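Probable aminotransferase (Pseudomonas aeruginosa, PDB 5YKR) is a probable class-III aminotransferase, built on the fold of pyridoxal phosphate-dependent enzymes and assembled from two copies of the chain. Local coordinates at residues S173-D178 and T198-V203; G290-A295 and A333-A338; L415-R420 and E443-L448. All blocks are in the same frame, centred on the assembly; numbering follows the deposited sequence.

The three contacts follow one another along a class-III aminotransferase chain and touch nowhere. Contacts 1 and 2 belong to the large domain and its seven-stranded mixed sheet. Contact 1 lies at edge strand 200-203, and contact 2 at the loop leading into strand 295-299, near the other edge; their centres are about 32 Å apart, and both reach the second subunit. Segment 290-295 begins four residues after K286, the lysine modified by the pyridoxal phosphate cofactor, in the same loop, so contact 2 is the nearest in sequence. Contact 3 joins two C-terminal helices, centre to centre about 38 Å from contact 1 and about 32 Å from contact 2, and no other chain of the assembly touches it.

Contact 1 of 3, residues S173-D178 and T198-V203; sequences SQVEFD and TTTRLV
V175 and F177 close over L202 where the short two-stranded hairpin of 175-177 and 183-185 lies against 200-203, an edge strand of the seven-stranded mixed sheet of the aminotransferase large domain. Strands 175-177 and 200-203 cross at -42° with their axes 7.9 Å apart, and no hydrogen bond passes between the segments, so side chains carry the contact.

The apolar part runs along one side of strand 200-203. CG2 of V175 meets L202 CD1 at 3.8 Å and also approaches T200 CG2, the side chains sliding past each other in opposite directions. The hydroxyl of T200 serves another partner, the carbonyl of E172. M183 of the hairpin packs on both V175 and T200, and V161 of the neighbouring strand on T200 and L202.

The aromatic part is a CH-pi contact between side chains that reach toward each other, tip to tip. L202 CG stands anti to its backbone N (chi1 -174°), and CD2 comes to 3.6 Å from the centroid of the F177 ring, only 2° off the ring normal. L202 CG lies over the same ring, 3.7 Å from F177 CZ. V203, whose C lies at the ring edge, points its side chain away, onto helix 208-215.

Backbone atoms complete the fit: L202 CD2 rests 3.4 Å from E176 C, while F177 CZ comes to 3.4 Å from L202 O.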
ATOM      1  N   SER A 173      11.049  -6.308 -10.938  1.00 10.27           N
ATOM      2  CA  SER A 173      10.342  -6.988 -12.009  1.00  9.41           C
ATOM      3  C   SER A 173      10.216  -6.195 -13.294  1.00  9.83           C
ATOM      4  O   SER A 173       9.738  -6.728 -14.300  1.00 10.79           O
ATOM      5  CB  SER A 173       8.893  -7.354 -11.561  1.00 10.71           C
ATOM      6  OG  SER A 173       8.044  -6.200 -11.443  1.00 10.36           O
ATOM      7  N   GLN A 174      10.615  -4.917 -13.262  1.00  9.87           N
ATOM      8  CA  GLN A 174      10.327  -3.955 -14.346  1.00  9.47           C
ATOM      9  C   GLN A 174      11.428  -4.044 -15.423  1.00  9.41           C
ATOM     10  O   GLN A 174      12.165  -3.097 -15.674  1.00  9.61           O
ATOM     11  CB  GLN A 174      10.202  -2.542 -13.827  1.00  9.49           C
ATOM     12  CG  GLN A 174       9.199  -2.349 -12.689  1.00  9.88           C
ATOM     13  CD  GLN A 174       7.750  -2.318 -13.081  1.00 10.02           C
ATOM     14  OE1 GLN A 174       7.389  -2.670 -14.234  1.00 10.93           O
ATOM     15  NE2 GLN A 174       6.881  -1.872 -12.150  1.00 11.03           N
ATOM     16  N   VAL A 175      11.448  -5.195 -16.097  1.00  9.76           N
ATOM     17  CA  VAL A 175      12.445  -5.533 -17.110  1.00  9.42           C
ATOM     18  C   VAL A 175      11.740  -6.142 -18.310  1.00 10.32           C
ATOM     19  O   VAL A 175      10.609  -6.630 -18.195  1.00 11.10           O
ATOM     20  CB  VAL A 175      13.539  -6.486 -16.603  1.00 10.88           C
ATOM     21  CG1 VAL A 175      14.439  -5.783 -15.590  1.00 11.87           C
ATOM     22  CG2 VAL A 175      12.936  -7.745 -16.034  1.00 11.21           C
ATOM     23  N   GLU A 176      12.430  -6.137 -19.451  1.00  9.17           N
ATOM     24  CA  GLU A 176      11.962  -6.815 -20.675  1.00  9.78           C
ATOM     25  C   GLU A 176      13.177  -7.271 -21.458  1.00  9.89           C
ATOM     26  O   GLU A 176      14.303  -6.859 -21.178  1.00 10.07           O
ATOM     27  CB  GLU A 176      11.090  -5.897 -21.527  1.00 10.79           C
ATOM     28  CG  GLU A 176      11.842  -4.756 -22.182  1.00 11.42           C
ATOM     29  CD  GLU A 176      10.939  -3.743 -22.849  1.00 13.25           C
ATOM     30  OE1 GLU A 176       9.837  -3.508 -22.354  1.00 15.00           O
ATOM     31  OE2 GLU A 176      11.400  -3.105 -23.854  1.00 19.41           O
ATOM     32  N   PHE A 177      12.934  -8.111 -22.465  1.00  9.77           N
ATOM     33  CA  PHE A 177      14.005  -8.459 -23.397  1.00 10.41           C
ATOM     34  C   PHE A 177      14.015  -7.433 -24.541  1.00 11.32           C
ATOM     35  O   PHE A 177      12.974  -7.147 -25.135  1.00 12.25           O
ATOM     36  CB  PHE A 177      13.827  -9.823 -23.971  1.00 10.37           C
ATOM     37  CG  PHE A 177      14.187 -10.963 -23.039  1.00 10.65           C
ATOM     38  CD1 PHE A 177      15.461 -11.030 -22.500  1.00 11.49           C
ATOM     39  CD2 PHE A 177      13.304 -11.980 -22.739  1.00 11.82           C
ATOM     40  CE1 PHE A 177      15.819 -12.051 -21.653  1.00 11.95           C
ATOM     41  CE2 PHE A 177      13.667 -12.994 -21.913  1.00 11.96           C
ATOM     42  CZ  PHE A 177      14.929 -13.038 -21.370  1.00 11.57           C
ATOM     43  N   ASP A 178      15.217  -6.973 -24.903  1.00 11.33           N
ATOM     44  CA  ASP A 178      15.398  -6.153 -26.100  1.00 11.95           C
ATOM     45  C   ASP A 178      15.552  -7.076 -27.328  1.00 12.34           C
ATOM     46  O   ASP A 178      15.444  -8.286 -27.226  1.00 12.99           O
ATOM     47  CB  ASP A 178      16.536  -5.136 -25.913  1.00 12.38           C
ATOM     48  CG  ASP A 178      17.911  -5.749 -25.952  1.00 12.74           C
ATOM     49  OD1 ASP A 178      18.050  -6.952 -26.251  1.00 12.82           O
ATOM     50  OD2 ASP A 178      18.865  -4.964 -25.696  1.00 16.05           O
ATOM     51  N   THR A 198      21.923  -6.984 -11.174  1.00 15.84           N
ATOM     52  CA  THR A 198      22.250  -7.393  -9.827  1.00 17.09           C
ATOM     53  C   THR A 198      21.080  -7.980  -9.044  1.00 16.41           C
ATOM     54  O   THR A 198      21.287  -8.635  -8.035  1.00 20.17           O
ATOM     55  CB  THR A 198      22.873  -6.239  -9.009  1.00 21.23           C
ATOM     56  OG1 THR A 198      21.861  -5.323  -8.601  1.00 23.48           O
ATOM     57  CG2 THR A 198      23.975  -5.508  -9.809  1.00 20.86           C
ATOM     58  N   THR A 199      19.840  -7.729  -9.500  1.00 14.46           N
ATOM     59  CA  THR A 199      18.638  -8.154  -8.781  1.00 14.19           C
ATOM     60  C   THR A 199      17.794  -9.213  -9.458  1.00 12.71           C
ATOM     61  O   THR A 199      16.982  -9.856  -8.788  1.00 13.55           O
ATOM     62  CB  THR A 199      17.698  -6.955  -8.538  1.00 15.38           C
ATOM     63  OG1 THR A 199      17.325  -6.370  -9.774  1.00 16.31           O
ATOM     64  CG2 THR A 199      18.404  -5.876  -7.725  1.00 19.61           C
ATOM     65  N   THR A 200      17.941  -9.389 -10.768  1.00 11.72           N
ATOM     66  CA  THR A 200      16.941 -10.061 -11.559  1.00 11.24           C
ATOM     67  C   THR A 200      17.557 -10.944 -12.638  1.00 12.11           C
ATOM     68  O   THR A 200      18.546 -10.555 -13.272  1.00 13.65           O
ATOM     69  CB  THR A 200      16.020  -9.008 -12.234  1.00 11.28           C
ATOM     70  OG1 THR A 200      15.621  -8.021 -11.277  1.00 12.14           O
ATOM     71  CG2 THR A 200      14.842  -9.614 -12.949  1.00 10.78           C
ATOM     72  N   ARG A 201      16.940 -12.123 -12.829  1.00 10.29           N
ATOM     73  CA  ARG A 201      17.174 -12.961 -14.004  1.00 10.96           C
ATOM     74  C   ARG A 201      15.844 -13.072 -14.741  1.00 11.04           C
ATOM     75  O   ARG A 201      14.805 -13.349 -14.141  1.00 15.28           O
ATOM     76  CB  ARG A 201      17.791 -14.301 -13.676  1.00 11.52           C
ATOM     77  CG  ARG A 201      19.200 -14.201 -13.106  1.00 12.37           C
ATOM     78  CD  ARG A 201      19.804 -15.595 -12.843  1.00 12.77           C
ATOM     79  NE  ARG A 201      21.162 -15.518 -12.288  1.00 12.54           N
ATOM     80  CZ  ARG A 201      22.236 -15.220 -13.013  1.00 12.44           C
ATOM     81  NH1 ARG A 201      22.152 -15.031 -14.344  1.00 11.84           N
ATOM     82  NH2 ARG A 201      23.398 -15.136 -12.435  1.00 12.87           N
ATOM     83  N   LEU A 202      15.856 -12.778 -16.026  1.00 10.73           N
ATOM     84  CA  LEU A 202      14.649 -12.782 -16.861  1.00 10.10           C
ATOM     85  C   LEU A 202      14.617 -14.005 -17.755  1.00 10.49           C
ATOM     86  O   LEU A 202      15.634 -14.388 -18.355  1.00 10.94           O
ATOM     87  CB  LEU A 202      14.611 -11.521 -17.676  1.00 10.37           C
ATOM     88  CG  LEU A 202      13.362 -11.269 -18.500  1.00 11.13           C
ATOM     89  CD1 LEU A 202      12.118 -11.154 -17.607  1.00 11.61           C
ATOM     90  CD2 LEU A 202      13.492 -10.032 -19.432  1.00 10.92           C
ATOM     91  N   VAL A 203      13.455 -14.627 -17.841  1.00 10.76           N
ATOM     92  CA  VAL A 203      13.186 -15.772 -18.687  1.00 13.10           C
ATOM     93  C   VAL A 203      11.863 -15.583 -19.402  1.00 11.79           C
ATOM     94  O   VAL A 203      11.009 -14.839 -18.909  1.00 11.59           O
ATOM     95  CB  VAL A 203      13.170 -17.059 -17.793  1.00 17.56           C
ATOM     96  CG1 VAL A 203      13.055 -18.296 -18.581  1.00 21.28           C
ATOM     97  CG2 VAL A 203      14.420 -17.129 -16.890  1.00 17.83           C
TER

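Contact 2 of 3, residues G290-A295 and A333-A338; sequences GGIPSA and ALQLAA
The loop between strands 281-284 and 295-299 of the large domain, which also holds the cofactor-bearing lysine K286, meets the start of helix 333-346 through the side chain of I292 and the carbonyl of P293. All the residues that touch are buried, and the second subunit closes over the same place.

The apolar half belongs to I292. Its CD1 touches CG of L334 at 3.7 Å and CB of A338, one helical turn further on, at 3.9 Å. Its other branch, CG2, stands anti to the backbone N and meets the CG methylene of Q335 at 3.8 Å. I100 of helix 94-104 packs on both I292 and A338. On L334 lies I292 of the second subunit, and P293 of that subunit packs on I292 here.

The polar half is Q335. With CD anti to CA (chi2 179°), its extended chain carries the carboxamide across to the loop, where NE2 donates to P293 O over 2.8 Å at an N-H...O angle of 155°. The donor sits on a lone pair in the carbonyl plane, and the acceptor lies nearly in the amide plane.

NE2 also donates to T136 O on strand 132-136, whose backbone pairs with A295. One buried amide nitrogen thus serves two carbonyls, an arrangement that fixes the turn of the carboxamide and ties helix, loop and edge strand together.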
ATOM      1  N   GLY A 290     -13.347  -5.624  -0.358  1.00  9.64           N
ATOM      2  CA  GLY A 290     -14.407  -4.697  -0.678  1.00 11.87           C
ATOM      3  C   GLY A 290     -13.986  -3.340  -1.149  1.00 12.11           C
ATOM      4  O   GLY A 290     -14.761  -2.395  -0.977  1.00 13.18           O
ATOM      5  N   GLY A 291     -12.782  -3.246  -1.724  1.00 12.05           N
ATOM      6  CA  GLY A 291     -12.276  -1.961  -2.148  1.00 13.64           C
ATOM      7  C   GLY A 291     -11.415  -1.240  -1.132  1.00 11.35           C
ATOM      8  O   GLY A 291     -10.877  -0.165  -1.427  1.00 14.61           O
ATOM      9  N   ILE A 292     -11.229  -1.814   0.064  1.00 10.13           N
ATOM     10  CA  ILE A 292     -10.189  -1.350   0.967  1.00  9.72           C
ATOM     11  C   ILE A 292      -8.862  -1.923   0.429  1.00  9.20           C
ATOM     12  O   ILE A 292      -8.743  -3.138   0.175  1.00 10.43           O
ATOM     13  CB  ILE A 292     -10.409  -1.898   2.379  1.00  9.62           C
ATOM     14  CG1 ILE A 292     -11.782  -1.455   2.910  1.00 12.06           C
ATOM     15  CG2 ILE A 292      -9.312  -1.408   3.332  1.00 10.31           C
ATOM     16  CD1 ILE A 292     -12.110  -2.191   4.136  1.00 12.58           C
ATOM     17  N   PRO A 293      -7.849  -1.068   0.245  1.00  8.89           N
ATOM     18  CA  PRO A 293      -6.535  -1.573  -0.203  1.00  8.45           C
ATOM     19  C   PRO A 293      -6.032  -2.675   0.706  1.00  8.71           C
ATOM     20  O   PRO A 293      -5.901  -2.486   1.918  1.00  9.76           O
ATOM     21  CB  PRO A 293      -5.647  -0.318  -0.135  1.00  9.04           C
ATOM     22  CG  PRO A 293      -6.618   0.820  -0.397  1.00  8.99           C
ATOM     23  CD  PRO A 293      -7.882   0.413   0.321  1.00  9.76           C
ATOM     24  N   SER A 294      -5.735  -3.833   0.125  0.50  8.17           N
ATOM     25  CA  SER A 294      -5.380  -5.021   0.904  0.50  8.48           C
ATOM     26  C   SER A 294      -4.777  -6.086   0.020  0.50  8.45           C
ATOM     27  O   SER A 294      -4.992  -6.096  -1.209  0.50 10.10           O
ATOM     28  CB  SER A 294      -6.604  -5.638   1.584  0.50  8.90           C
ATOM     29  OG  SER A 294      -7.417  -4.759   2.327  0.50 10.26           O
ATOM     30  N   ALA A 295      -4.007  -6.968   0.654  1.00  7.57           N
ATOM     31  CA  ALA A 295      -3.641  -8.242   0.049  1.00  7.89           C
ATOM     32  C   ALA A 295      -3.302  -9.202   1.180  1.00  7.66           C
ATOM     33  O   ALA A 295      -3.021  -8.774   2.319  1.00  7.46           O
ATOM     34  CB  ALA A 295      -2.440  -8.094  -0.904  1.00  8.00           C
ATOM     35  N   ALA A 333      -8.157  -3.769  11.519  1.00  7.66           N
ATOM     36  CA  ALA A 333      -9.458  -4.341  11.833  1.00  8.39           C
ATOM     37  C   ALA A 333     -10.457  -4.206  10.672  1.00  7.86           C
ATOM     38  O   ALA A 333     -11.244  -5.113  10.401  1.00  8.76           O
ATOM     39  CB  ALA A 333     -10.003  -3.654  13.084  1.00  9.28           C
ATOM     40  N   LEU A 334     -10.401  -3.072   9.994  1.00  8.33           N
ATOM     41  CA  LEU A 334     -11.347  -2.842   8.886  1.00  9.59           C
ATOM     42  C   LEU A 334     -11.077  -3.801   7.734  1.00  8.77           C
ATOM     43  O   LEU A 334     -12.010  -4.408   7.177  1.00  9.01           O
ATOM     44  CB  LEU A 334     -11.228  -1.377   8.435  1.00 11.24           C
ATOM     45  CG  LEU A 334     -12.345  -0.901   7.546  1.00 12.32           C
ATOM     46  CD1 LEU A 334     -13.631  -0.867   8.338  1.00 14.10           C
ATOM     47  CD2 LEU A 334     -12.070   0.450   6.970  1.00 13.16           C
ATOM     48  N   GLN A 335      -9.804  -3.992   7.367  1.00  7.58           N
ATOM     49  CA  GLN A 335      -9.455  -4.965   6.334  1.00  7.44           C
ATOM     50  C   GLN A 335      -9.926  -6.357   6.695  1.00  7.36           C
ATOM     51  O   GLN A 335     -10.505  -7.069   5.875  1.00  8.22           O
ATOM     52  CB  GLN A 335      -7.941  -5.053   6.136  1.00  7.85           C
ATOM     53  CG  GLN A 335      -7.274  -3.845   5.455  1.00  7.67           C
ATOM     54  CD  GLN A 335      -5.756  -4.118   5.373  1.00  7.69           C
ATOM     55  OE1 GLN A 335      -5.158  -4.587   6.367  1.00 10.21           O
ATOM     56  NE2 GLN A 335      -5.151  -3.917   4.223  1.00  9.48           N
ATOM     57  N   LEU A 336      -9.671  -6.762   7.946  1.00  7.38           N
ATOM     58  CA  LEU A 336     -10.003  -8.115   8.350  1.00  7.76           C
ATOM     59  C   LEU A 336     -11.533  -8.359   8.351  1.00  8.33           C
ATOM     60  O   LEU A 336     -12.002  -9.448   7.994  1.00  8.43           O
ATOM     61  CB  LEU A 336      -9.386  -8.440   9.716  1.00  8.27           C
ATOM     62  CG  LEU A 336      -7.976  -9.058   9.666  1.00  7.99           C
ATOM     63  CD1 LEU A 336      -8.012 -10.460   9.062  1.00  9.93           C
ATOM     64  CD2 LEU A 336      -6.959  -8.226   8.912  1.00  8.41           C
ATOM     65  N   ALA A 337     -12.306  -7.350   8.762  1.00  8.13           N
ATOM     66  CA  ALA A 337     -13.763  -7.475   8.712  1.00  8.38           C
ATOM     67  C   ALA A 337     -14.253  -7.683   7.262  1.00  7.85           C
ATOM     68  O   ALA A 337     -15.123  -8.511   6.989  1.00  8.61           O
ATOM     69  CB  ALA A 337     -14.414  -6.267   9.313  1.00  8.78           C
ATOM     70  N   ALA A 338     -13.696  -6.884   6.341  1.00  8.12           N
ATOM     71  CA  ALA A 338     -14.074  -6.990   4.937  1.00  8.47           C
ATOM     72  C   ALA A 338     -13.660  -8.317   4.338  1.00  8.59           C
ATOM     73  O   ALA A 338     -14.400  -8.895   3.528  1.00  8.64           O
ATOM     74  CB  ALA A 338     -13.512  -5.818   4.142  1.00  8.81           C
TER

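Contact 3 of 3, residues L415-R420 and E443-L448; sequences LYLLNR and ELHDRL
L448 reaches across to R420 and L417, both its methyls on R420 and its CB on L417. CD1 lies 3.6 Å from R420 O and 3.7 Å from R420 CB, while CD2 touches the arginine's aliphatic chain at CB and at CD. L417 CD1 meets L448 CB at 3.9 Å, and L417 CD2 meets H445 CD2 at 3.8 Å. Y416 adds its ring carbon CE1, 3.5 Å from L448 O. No hydrogen bond joins the two segments.

The contact brings the end of helix 407-418 against helix 439-456, the last helix of the chain, in the C-terminal part of the fold that forms the small domain of such aminotransferases. The backbones come close, L417 CA lying 6.2 Å from L448 CA. V422, on the short strand that follows the first helix, packs on L417, L444 and L448, while L362 and V366 of helix 349-372 pack on H445.

Further out, R420 folds back over Y416. Its NH1 donates to Y416 O at 3.0 Å; it sits on a lone pair of the carbonyl, and the oxygen lies close to the guanidinium plane. The same nitrogen lies 3.4 Å above the centre of the Y416 ring. NH1 also makes a salt bridge to E19 of helix 9-26, an acid that N419 ND2 shares. Y416 OH is hydrogen-bonded to E455, farther along helix 439-456.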
ATOM      1  N   LEU A 415     -13.779   2.563 -26.438  1.00 12.79           N
ATOM      2  CA  LEU A 415     -14.612   3.765 -26.445  1.00 14.27           C
ATOM      3  C   LEU A 415     -15.962   3.532 -27.112  1.00 14.57           C
ATOM      4  O   LEU A 415     -16.974   4.074 -26.653  1.00 14.76           O
ATOM      5  CB  LEU A 415     -13.876   4.911 -27.159  1.00 14.71           C
ATOM      6  CG  LEU A 415     -14.552   6.283 -27.114  1.00 15.28           C
ATOM      7  CD1 LEU A 415     -14.830   6.726 -25.683  1.00 15.05           C
ATOM      8  CD2 LEU A 415     -13.700   7.307 -27.831  1.00 17.29           C
ATOM      9  N   TYR A 416     -15.983   2.755 -28.192  1.00 15.31           N
ATOM     10  CA  TYR A 416     -17.254   2.418 -28.863  1.00 15.30           C
ATOM     11  C   TYR A 416     -18.200   1.767 -27.859  1.00 14.64           C
ATOM     12  O   TYR A 416     -19.387   2.138 -27.770  1.00 16.23           O
ATOM     13  CB  TYR A 416     -16.971   1.497 -30.035  1.00 16.52           C
ATOM     14  CG  TYR A 416     -18.158   1.244 -30.923  1.00 15.23           C
ATOM     15  CD1 TYR A 416     -19.103   0.310 -30.585  1.00 16.54           C
ATOM     16  CD2 TYR A 416     -18.336   1.977 -32.105  1.00 16.25           C
ATOM     17  CE1 TYR A 416     -20.182   0.038 -31.410  1.00 18.03           C
ATOM     18  CE2 TYR A 416     -19.420   1.736 -32.922  1.00 18.48           C
ATOM     19  CZ  TYR A 416     -20.352   0.763 -32.542  1.00 17.71           C
ATOM     20  OH  TYR A 416     -21.435   0.508 -33.337  1.00 21.44           O
ATOM     21  N   LEU A 417     -17.681   0.833 -27.062  1.00 13.48           N
ATOM     22  CA  LEU A 417     -18.495   0.169 -26.051  1.00 15.53           C
ATOM     23  C   LEU A 417     -18.916   1.129 -24.939  1.00 15.33           C
ATOM     24  O   LEU A 417     -20.076   1.147 -24.512  1.00 14.75           O
ATOM     25  CB  LEU A 417     -17.798  -1.076 -25.513  1.00 16.20           C
ATOM     26  CG  LEU A 417     -18.225  -2.334 -26.233  1.00 18.56           C
ATOM     27  CD1 LEU A 417     -17.775  -2.331 -27.682  1.00 17.09           C
ATOM     28  CD2 LEU A 417     -17.710  -3.569 -25.592  1.00 23.25           C
ATOM     29  N   LEU A 418     -17.978   1.942 -24.471  1.00 14.04           N
ATOM     30  CA  LEU A 418     -18.281   2.913 -23.386  1.00 14.13           C
ATOM     31  C   LEU A 418     -19.430   3.845 -23.768  1.00 15.29           C
ATOM     32  O   LEU A 418     -20.397   4.040 -23.017  1.00 15.53           O
ATOM     33  CB  LEU A 418     -17.004   3.700 -23.032  1.00 14.72           C
ATOM     34  CG  LEU A 418     -17.106   4.716 -21.897  1.00 15.16           C
ATOM     35  CD1 LEU A 418     -15.723   4.915 -21.244  1.00 15.20           C
ATOM     36  CD2 LEU A 418     -17.744   6.050 -22.289  1.00 16.57           C
ATOM     37  N   ASN A 419     -19.335   4.406 -24.977  1.00 15.64           N
ATOM     38  CA  ASN A 419     -20.382   5.332 -25.450  1.00 15.20           C
ATOM     39  C   ASN A 419     -21.753   4.685 -25.645  1.00 16.78           C
ATOM     40  O   ASN A 419     -22.741   5.402 -25.814  1.00 20.38           O
ATOM     41  CB  ASN A 419     -19.948   5.981 -26.781  1.00 15.48           C
ATOM     42  CG  ASN A 419     -18.906   7.095 -26.622  1.00 16.41           C
ATOM     43  OD1 ASN A 419     -18.788   7.745 -25.584  1.00 16.63           O
ATOM     44  ND2 ASN A 419     -18.138   7.314 -27.717  1.00 16.58           N
ATOM     45  N   ARG A 420     -21.811   3.360 -25.608  1.00 14.65           N
ATOM     46  CA  ARG A 420     -23.062   2.612 -25.742  1.00 15.41           C
ATOM     47  C   ARG A 420     -23.362   1.777 -24.496  1.00 15.61           C
ATOM     48  O   ARG A 420     -24.152   0.848 -24.525  1.00 16.72           O
ATOM     49  CB  ARG A 420     -23.019   1.773 -27.035  1.00 16.02           C
ATOM     50  CG  ARG A 420     -23.032   2.647 -28.287  1.00 17.46           C
ATOM     51  CD  ARG A 420     -22.574   1.871 -29.517  1.00 18.33           C
ATOM     52  NE  ARG A 420     -22.455   2.758 -30.669  1.00 18.71           N
ATOM     53  CZ  ARG A 420     -21.484   3.627 -30.882  1.00 17.39           C
ATOM     54  NH1 ARG A 420     -20.501   3.784 -29.985  1.00 16.61           N
ATOM     55  NH2 ARG A 420     -21.502   4.419 -31.954  1.00 19.52           N
ATOM     56  N   GLU A 443     -25.025 -10.277 -23.532  1.00 16.31           N
ATOM     57  CA  GLU A 443     -25.549 -10.092 -24.879  1.00 18.37           C
ATOM     58  C   GLU A 443     -25.285  -8.681 -25.394  1.00 17.57           C
ATOM     59  O   GLU A 443     -24.969  -8.493 -26.592  1.00 18.93           O
ATOM     60  CB  GLU A 443     -27.065 -10.456 -24.900  1.00 21.11           C
ATOM     61  CG  GLU A 443     -27.306 -11.939 -24.656  1.00 26.79           C
ATOM     62  CD  GLU A 443     -28.711 -12.335 -24.101  1.00 38.33           C
ATOM     63  OE1 GLU A 443     -29.690 -11.521 -24.097  1.00 49.43           O
ATOM     64  OE2 GLU A 443     -28.841 -13.512 -23.656  1.00 47.61           O
ATOM     65  N   LEU A 444     -25.407  -7.689 -24.526  1.00 17.19           N
ATOM     66  CA  LEU A 444     -25.121  -6.307 -24.938  1.00 16.26           C
ATOM     67  C   LEU A 444     -23.650  -6.166 -25.316  1.00 16.09           C
ATOM     68  O   LEU A 444     -23.309  -5.620 -26.383  1.00 16.68           O
ATOM     69  CB  LEU A 444     -25.505  -5.311 -23.851  1.00 16.81           C
ATOM     70  CG  LEU A 444     -25.212  -3.826 -24.129  1.00 17.59           C
ATOM     71  CD1 LEU A 444     -25.995  -3.331 -25.357  1.00 19.81           C
ATOM     72  CD2 LEU A 444     -25.543  -2.978 -22.933  1.00 18.95           C
ATOM     73  N   HIS A 445     -22.751  -6.621 -24.458  1.00 14.81           N
ATOM     74  CA  HIS A 445     -21.331  -6.650 -24.834  1.00 14.67           C
ATOM     75  C   HIS A 445     -21.122  -7.264 -26.212  1.00 14.41           C
ATOM     76  O   HIS A 445     -20.392  -6.721 -27.059  1.00 14.69           O
ATOM     77  CB  HIS A 445     -20.538  -7.446 -23.777  1.00 14.26           C
ATOM     78  CG  HIS A 445     -19.100  -7.675 -24.159  1.00 15.16           C
ATOM     79  ND1 HIS A 445     -18.647  -8.768 -24.885  1.00 14.77           N
ATOM     80  CD2 HIS A 445     -18.008  -6.924 -23.897  1.00 17.50           C
ATOM     81  CE1 HIS A 445     -17.346  -8.658 -25.075  1.00 17.37           C
ATOM     82  NE2 HIS A 445     -16.928  -7.558 -24.455  1.00 19.92           N
ATOM     83  N   ASP A 446     -21.695  -8.433 -26.406  1.00 15.36           N
ATOM     84  CA  ASP A 446     -21.470  -9.221 -27.622  1.00 15.56           C
ATOM     85  C   ASP A 446     -21.923  -8.447 -28.854  1.00 16.51           C
ATOM     86  O   ASP A 446     -21.188  -8.379 -29.867  1.00 16.25           O
ATOM     87  CB  ASP A 446     -22.209 -10.561 -27.530  1.00 16.84           C
ATOM     88  CG  ASP A 446     -21.729 -11.537 -28.560  1.00 16.90           C
ATOM     89  OD1 ASP A 446     -20.520 -11.868 -28.526  1.00 19.38           O
ATOM     90  OD2 ASP A 446     -22.527 -11.927 -29.448  1.00 23.30           O
ATOM     91  N   ARG A 447     -23.138  -7.884 -28.778  1.00 15.36           N
ATOM     92  CA  ARG A 447     -23.700  -7.111 -29.886  1.00 16.65           C
ATOM     93  C   ARG A 447     -22.861  -5.886 -30.214  1.00 18.50           C
ATOM     94  O   ARG A 447     -22.574  -5.599 -31.389  1.00 18.72           O
ATOM     95  CB  ARG A 447     -25.158  -6.674 -29.613  1.00 21.54           C
ATOM     96  CG  ARG A 447     -26.137  -7.813 -29.470  1.00 27.34           C
ATOM     97  CD  ARG A 447     -27.529  -7.307 -29.461  1.00 33.62           C
ATOM     98  NE  ARG A 447     -27.815  -6.335 -28.421  1.00 35.45           N
ATOM     99  CZ  ARG A 447     -28.317  -6.636 -27.224  1.00 35.84           C
ATOM    100  NH1 ARG A 447     -28.583  -7.900 -26.885  1.00 43.87           N
ATOM    101  NH2 ARG A 447     -28.593  -5.663 -26.377  1.00 33.69           N
ATOM    102  N   LEU A 448     -22.456  -5.141 -29.186  1.00 17.07           N
ATOM    103  CA  LEU A 448     -21.691  -3.923 -29.419  1.00 16.63           C
ATOM    104  C   LEU A 448     -20.307  -4.196 -30.029  1.00 17.15           C
ATOM    105  O   LEU A 448     -19.857  -3.454 -30.894  1.00 16.56           O
ATOM    106  CB  LEU A 448     -21.525  -3.142 -28.110  1.00 16.37           C
ATOM    107  CG  LEU A 448     -22.826  -2.585 -27.556  1.00 16.92           C
ATOM    108  CD1 LEU A 448     -22.515  -1.819 -26.290  1.00 18.27           C
ATOM    109  CD2 LEU A 448     -23.548  -1.674 -28.537  1.00 18.62           C
TER